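Local coordinates for P22 protein (Trypanosoma brucei, PDB 3JV1) that serves as an accessory factor for mitochondrial RNA editing, specific for the cytochrome oxidase subunit II transcript, at the interface of chains A and B. Numbering follows the deposited sequence. Chains: chain A/B, P22 protein.

Contact 1: the interface of chains A and B. Residues chain A 85, 101, 137, 140-141, 144; chain B 7, 10-11, 173, 177, 181.
A:Phe141 and B:Leu7 form the apolar centre of this patch, where helix 135-146 of chain A lies against helices 2-18 and 152-181 of chain B. In the leucine CG is anti to the backbone N (chi1 -177°), which carries the branch point toward chain A; its two methyls then go to different aromatic rings of the partner. B:Leu7 CD1 lies over one face of the A:Phe141 ring, displaced toward the rim and 3.8 Å from A:Phe141 CE1. B:Leu7 CD2 covers a face of A:Tyr144, 3.9 Å from the ring centroid in a CH-pi contact. The tip of A:Phe141 also points at the indole of B:Trp173, meeting it end to end with A:Phe141 CE2 3.8 Å from B:Trp173 CH2. At right angles to the phenylalanine comes B:Ile177, whose CD1 stands 4.0 Å from A:Phe141 CZ; the same methyl rests on a face of the B:Trp173 ring in its own chain and so backs the indole. Farther along helix 152-181, B:Val181 runs past A:Tyr144 in the opposite direction, and its CG2 comes near CE1 from the face of the A:Tyr144 ring that B:Leu7 also covers. A:Leu137 reaches B:Leu7 and B:Ala10 loosely through CD2. Beside them A:Ser140 packs its CB against the B:Leu7 backbone, with A:Ser140 OG 3.5 Å from B:Ala10 CB. At the polar rim, the indole NE1 of B:Trp173 donates a hydrogen bond of 2.9 Å to the backbone O of A:Val101 in strand 95-104. The bond is bent, 136° at the hydrogen; the donor sits above the carbonyl plane and the acceptor is tilted from the indole plane. Meanwhile A:Val101 CG1 lies 3.7 Å from B:Trp173 CZ2. The patch seats the paired terminal helices of one p22 subunit on a helix and the sheet of its neighbour, consistent with the ring-like trimers of the Mam33 family.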
loop_
_atom_site.group_PDB
_atom_site.type_symbol
_atom_site.label_atom_id
_atom_site.label_comp_id
_atom_site.label_asym_id
_atom_site.label_seq_id
_atom_site.Cartn_x
_atom_site.Cartn_y
_atom_site.Cartn_z
ATOM N N LEU A 85 -3.902 -8.554 21.386
ATOM C CA LEU A 85 -3.729 -7.137 21.653
ATOM C C LEU A 85 -2.577 -6.852 20.693
ATOM O O LEU A 85 -1.515 -7.470 20.803
ATOM C CB LEU A 85 -3.263 -6.910 23.092
ATOM C CG LEU A 85 -3.961 -5.848 23.944
ATOM C CD1 LEU A 85 -3.236 -5.728 25.278
ATOM C CD2 LEU A 85 -3.991 -4.517 23.225
ATOM N N VAL A 101 -2.633 1.036 19.222
ATOM C CA VAL A 101 -2.997 -0.089 20.072
ATOM C C VAL A 101 -4.346 -0.561 19.557
ATOM O O VAL A 101 -5.341 0.162 19.648
ATOM C CB VAL A 101 -3.162 0.300 21.553
ATOM C CG1 VAL A 101 -3.631 -0.922 22.349
ATOM C CG2 VAL A 101 -1.855 0.817 22.109
ATOM N N LEU A 137 -3.304 5.800 31.452
ATOM C CA LEU A 137 -3.624 4.714 30.534
ATOM C C LEU A 137 -2.403 4.325 29.725
ATOM O O LEU A 137 -2.037 3.154 29.673
ATOM C CB LEU A 137 -4.745 5.111 29.574
ATOM C CG LEU A 137 -5.794 4.025 29.299
ATOM C CD1 LEU A 137 -6.560 4.374 28.043
ATOM C CD2 LEU A 137 -5.137 2.666 29.159
ATOM N N SER A 140 0.209 2.580 31.671
ATOM C CA SER A 140 -0.174 1.221 32.002
ATOM C C SER A 140 0.137 0.303 30.818
ATOM O O SER A 140 0.569 -0.831 31.011
ATOM C CB SER A 140 -1.654 1.166 32.359
ATOM O OG SER A 140 -1.887 1.844 33.584
ATOM N N PHE A 141 -0.081 0.795 29.597
ATOM C CA PHE A 141 0.225 0.011 28.401
ATOM C C PHE A 141 1.724 -0.255 28.326
ATOM O O PHE A 141 2.144 -1.386 28.069
ATOM C CB PHE A 141 -0.214 0.742 27.126
ATOM C CG PHE A 141 -1.646 0.497 26.742
ATOM C CD1 PHE A 141 -2.131 -0.799 26.608
ATOM C CD2 PHE A 141 -2.503 1.559 26.481
ATOM C CE1 PHE A 141 -3.455 -1.043 26.216
ATOM C CE2 PHE A 141 -3.830 1.332 26.088
ATOM C CZ PHE A 141 -4.304 0.023 25.956
ATOM N N TYR A 144 2.753 -2.805 30.883
ATOM C CA TYR A 144 2.261 -4.113 30.458
ATOM C C TYR A 144 3.270 -4.734 29.468
ATOM O O TYR A 144 3.606 -5.917 29.554
ATOM C CB TYR A 144 0.893 -3.933 29.791
ATOM C CG TYR A 144 0.271 -5.182 29.217
ATOM C CD1 TYR A 144 -0.479 -6.045 30.015
ATOM C CD2 TYR A 144 0.384 -5.471 27.856
ATOM C CE1 TYR A 144 -1.110 -7.161 29.469
ATOM C CE2 TYR A 144 -0.238 -6.579 27.303
ATOM C CZ TYR A 144 -0.983 -7.418 28.107
ATOM O OH TYR A 144 -1.608 -8.505 27.544
ATOM N N LEU B 7 -3.263 -2.203 34.160
ATOM C CA LEU B 7 -3.903 -2.002 32.862
ATOM C C LEU B 7 -5.393 -2.284 32.962
ATOM O O LEU B 7 -6.209 -1.626 32.308
ATOM C CB LEU B 7 -3.267 -2.898 31.787
ATOM C CG LEU B 7 -3.836 -2.702 30.373
ATOM C CD1 LEU B 7 -3.872 -1.210 30.033
ATOM C CD2 LEU B 7 -2.987 -3.459 29.356
ATOM N N ALA B 10 -6.856 0.778 34.772
ATOM C CA ALA B 10 -6.787 1.947 33.902
ATOM C C ALA B 10 -7.855 1.936 32.808
ATOM O O ALA B 10 -8.456 2.973 32.520
ATOM C CB ALA B 10 -5.398 2.048 33.279
ATOM N N THR B 11 -8.090 0.780 32.191
ATOM C CA THR B 11 -9.097 0.701 31.136
ATOM C C THR B 11 -10.509 0.870 31.707
ATOM O O THR B 11 -11.360 1.516 31.099
ATOM C CB THR B 11 -8.994 -0.636 30.342
ATOM O OG1 THR B 11 -8.908 -1.737 31.253
ATOM C CG2 THR B 11 -7.744 -0.633 29.452
ATOM N N TRP B 173 -13.503 -1.070 22.580
ATOM C CA TRP B 173 -12.052 -1.251 22.614
ATOM C C TRP B 173 -11.605 -1.318 24.080
ATOM O O TRP B 173 -10.932 -2.256 24.491
ATOM C CB TRP B 173 -11.393 -0.067 21.901
ATOM C CG TRP B 173 -9.887 -0.054 21.882
ATOM C CD1 TRP B 173 -9.071 -0.710 21.012
ATOM C CD2 TRP B 173 -9.033 0.736 22.718
ATOM N NE1 TRP B 173 -7.761 -0.370 21.242
ATOM C CE2 TRP B 173 -7.709 0.516 22.287
ATOM C CE3 TRP B 173 -9.260 1.610 23.791
ATOM C CZ2 TRP B 173 -6.609 1.141 22.889
ATOM C CZ3 TRP B 173 -8.168 2.231 24.393
ATOM C CH2 TRP B 173 -6.857 1.993 23.937
ATOM N N ILE B 177 -10.256 -4.827 25.985
ATOM C CA ILE B 177 -8.888 -4.891 26.491
ATOM C C ILE B 177 -8.926 -5.183 27.985
ATOM O O ILE B 177 -8.097 -5.923 28.501
ATOM C CB ILE B 177 -8.100 -3.580 26.229
ATOM C CG1 ILE B 177 -7.852 -3.415 24.728
ATOM C CG2 ILE B 177 -6.752 -3.621 26.950
ATOM C CD1 ILE B 177 -7.240 -2.087 24.352
ATOM N N VAL B 181 -7.091 -8.394 29.632
ATOM C CA VAL B 181 -6.063 -8.267 30.656
ATOM C C VAL B 181 -6.519 -8.814 32.010
ATOM O O VAL B 181 -5.732 -8.912 32.953
ATOM C CB VAL B 181 -5.632 -6.793 30.788
ATOM C CG1 VAL B 181 -4.561 -6.649 31.848
ATOM C CG2 VAL B 181 -5.099 -6.305 29.446
#

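Contact 2: the interface of chains A and B. Residues chain A 125, 127-128, 133, 137, 141; chain B 14, 166, 170, 173-174.
The loop of chain A that contains residues 125-128, with A:Leu133 and helix 135-146 beyond it, packs on helix 152-181 of chain B, and helix 2-18 of chain B borders the patch. This is a subunit contact of the Mam33 (p32-like) family, in which the terminal helices of one subunit pack against the next. A:Pro128 stands on the indole of B:Trp173 with its ring nearly perpendicular to it, pressing CD onto the six-membered ring at 3.5 Å from the centroid, a CH-pi contact. The proline also meets B:Tyr170 at about a right angle, with A:Pro128 CG 3.8 Å from B:Tyr170 CE1, so the proline touches both aromatic side chains. A:Gly127 extends the cover of the same indole face, its CA lying above the plane toward the rim. A:Tyr125 turns an edge to the five-membered ring of B:Trp173, the planes standing 86° apart. A:Tyr125 CE2 comes 3.6 Å from B:Trp173 CB, near the root of that side chain. With CG anti to the backbone N (chi1 -179°), the A:Tyr125 side chain reaches across helix 152-181 and brings its phenol OH 3.4 Å from B:Tyr170 CA. This is a van der Waals approach, since no polar pair within bonding reach joins the two chains here. The backbone N of A:Gly127 sits over the centre of the A:Tyr125 ring and supports it from within chain A. B:Tyr170 is held in turn by its own chain: its OH donates a hydrogen bond of 2.7 Å to the B:Glu14 carboxylate oxygen OE2, met on the anti side and 25° out of the carboxylate plane. B:Leu174 CD1 rests on one face of the tyrosine ring. This intrachain bond links helix 2-18 to helix 152-181 and would help to hold the phenol where B:Tyr170 OH meets A:Leu133 CD2, 3.5 Å away.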
loop_
_atom_site.group_PDB
_atom_site.type_symbol
_atom_site.label_atom_id
_atom_site.label_comp_id
_atom_site.label_asym_id
_atom_site.label_seq_id
_atom_site.Cartn_x
_atom_site.Cartn_y
_atom_site.Cartn_z
ATOM N N TYR A 125 -11.180 -1.247 13.352
ATOM C CA TYR A 125 -10.902 -0.114 14.224
ATOM C C TYR A 125 -9.425 -0.172 14.575
ATOM O O TYR A 125 -8.909 -1.231 14.939
ATOM C CB TYR A 125 -11.745 -0.213 15.497
ATOM C CG TYR A 125 -11.553 0.929 16.471
ATOM C CD1 TYR A 125 -11.674 2.257 16.057
ATOM C CD2 TYR A 125 -11.293 0.680 17.817
ATOM C CE1 TYR A 125 -11.542 3.309 16.962
ATOM C CE2 TYR A 125 -11.165 1.722 18.730
ATOM C CZ TYR A 125 -11.289 3.030 18.295
ATOM O OH TYR A 125 -11.165 4.054 19.201
ATOM N N GLY A 127 -7.992 1.631 16.984
ATOM C CA GLY A 127 -7.793 2.165 18.317
ATOM C C GLY A 127 -7.748 3.680 18.295
ATOM O O GLY A 127 -7.768 4.280 17.221
ATOM N N PRO A 128 -7.681 4.330 19.464
ATOM C CA PRO A 128 -7.633 5.790 19.537
ATOM C C PRO A 128 -6.247 6.351 19.240
ATOM O O PRO A 128 -5.247 5.624 19.246
ATOM C CB PRO A 128 -8.034 6.066 20.979
ATOM C CG PRO A 128 -7.344 4.945 21.706
ATOM C CD PRO A 128 -7.678 3.742 20.820
ATOM N N LEU A 133 -5.162 10.108 24.897
ATOM C CA LEU A 133 -5.184 9.287 26.099
ATOM C C LEU A 133 -4.342 9.892 27.209
ATOM O O LEU A 133 -3.252 10.411 26.970
ATOM C CB LEU A 133 -4.670 7.882 25.780
ATOM C CG LEU A 133 -5.368 7.131 24.640
ATOM C CD1 LEU A 133 -4.679 5.788 24.413
ATOM C CD2 LEU A 133 -6.839 6.936 24.978
ATOM N N LEU A 137 -3.304 5.800 31.452
ATOM C CA LEU A 137 -3.624 4.714 30.534
ATOM C C LEU A 137 -2.403 4.325 29.725
ATOM O O LEU A 137 -2.037 3.154 29.673
ATOM C CB LEU A 137 -4.745 5.111 29.574
ATOM C CG LEU A 137 -5.794 4.025 29.299
ATOM C CD1 LEU A 137 -6.560 4.374 28.043
ATOM C CD2 LEU A 137 -5.137 2.666 29.159
ATOM N N PHE A 141 -0.081 0.795 29.597
ATOM C CA PHE A 141 0.225 0.011 28.401
ATOM C C PHE A 141 1.724 -0.255 28.326
ATOM O O PHE A 141 2.144 -1.386 28.069
ATOM C CB PHE A 141 -0.214 0.742 27.126
ATOM C CG PHE A 141 -1.646 0.497 26.742
ATOM C CD1 PHE A 141 -2.131 -0.799 26.608
ATOM C CD2 PHE A 141 -2.503 1.559 26.481
ATOM C CE1 PHE A 141 -3.455 -1.043 26.216
ATOM C CE2 PHE A 141 -3.830 1.332 26.088
ATOM C CZ PHE A 141 -4.304 0.023 25.956
ATOM N N GLU B 14 -11.061 4.551 32.434
ATOM C CA GLU B 14 -11.306 5.316 31.224
ATOM C C GLU B 14 -12.716 5.066 30.714
ATOM O O GLU B 14 -13.409 6.001 30.335
ATOM C CB GLU B 14 -10.266 4.966 30.158
ATOM C CG GLU B 14 -10.446 5.661 28.808
ATOM C CD GLU B 14 -10.533 7.180 28.896
ATOM O OE1 GLU B 14 -10.246 7.752 29.973
ATOM O OE2 GLU B 14 -10.888 7.802 27.870
ATOM N N GLU B 166 -17.326 5.431 15.787
ATOM C CA GLU B 166 -15.970 5.536 16.302
ATOM C C GLU B 166 -16.051 5.530 17.827
ATOM O O GLU B 166 -15.273 4.860 18.506
ATOM C CB GLU B 166 -15.311 6.832 15.828
ATOM C CG GLU B 166 -13.945 7.069 16.435
ATOM C CD GLU B 166 -13.286 8.347 15.947
ATOM O OE1 GLU B 166 -13.946 9.411 15.955
ATOM O OE2 GLU B 166 -12.098 8.286 15.565
ATOM N N TYR B 170 -14.608 2.772 20.299
ATOM C CA TYR B 170 -13.672 3.161 21.345
ATOM C C TYR B 170 -14.045 2.543 22.682
ATOM O O TYR B 170 -13.183 2.050 23.397
ATOM C CB TYR B 170 -13.626 4.681 21.505
ATOM C CG TYR B 170 -12.731 5.110 22.641
ATOM C CD1 TYR B 170 -11.394 4.716 22.678
ATOM C CD2 TYR B 170 -13.216 5.903 23.683
ATOM C CE1 TYR B 170 -10.558 5.099 23.719
ATOM C CE2 TYR B 170 -12.384 6.294 24.735
ATOM C CZ TYR B 170 -11.057 5.887 24.743
ATOM O OH TYR B 170 -10.223 6.255 25.769
ATOM N N TRP B 173 -13.503 -1.070 22.580
ATOM C CA TRP B 173 -12.052 -1.251 22.614
ATOM C C TRP B 173 -11.605 -1.318 24.080
ATOM O O TRP B 173 -10.932 -2.256 24.491
ATOM C CB TRP B 173 -11.393 -0.067 21.901
ATOM C CG TRP B 173 -9.887 -0.054 21.882
ATOM C CD1 TRP B 173 -9.071 -0.710 21.012
ATOM C CD2 TRP B 173 -9.033 0.736 22.718
ATOM N NE1 TRP B 173 -7.761 -0.370 21.242
ATOM C CE2 TRP B 173 -7.709 0.516 22.287
ATOM C CE3 TRP B 173 -9.260 1.610 23.791
ATOM C CZ2 TRP B 173 -6.609 1.141 22.889
ATOM C CZ3 TRP B 173 -8.168 2.231 24.393
ATOM C CH2 TRP B 173 -6.857 1.993 23.937
ATOM N N LEU B 174 -12.005 -0.329 24.870
ATOM C CA LEU B 174 -11.657 -0.282 26.296
ATOM C C LEU B 174 -12.125 -1.535 27.032
ATOM O O LEU B 174 -11.367 -2.151 27.780
ATOM C CB LEU B 174 -12.292 0.941 26.960
ATOM C CG LEU B 174 -11.789 2.325 26.546
ATOM C CD1 LEU B 174 -12.709 3.408 27.101
ATOM C CD2 LEU B 174 -10.369 2.510 27.053
#

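Contact 1 and contact 2 are neighbouring patches of one A-B interface, their C-alpha centres about 8 Å apart. They share A:Leu137, A:Phe141 and B:Trp173. The indole joins them: contact 1 uses its NE1 and outer edge, contact 2 a face. Helix 135-146 of chain A and helices 2-18 and 152-181 of chain B run through both, whereas the strands of chain A belong to contact 1 and the 125-128 loop to contact 2. As the interface is not an exact two-fold, each subunit may offer different surfaces to its two neighbours, as expected for the deposited trimer.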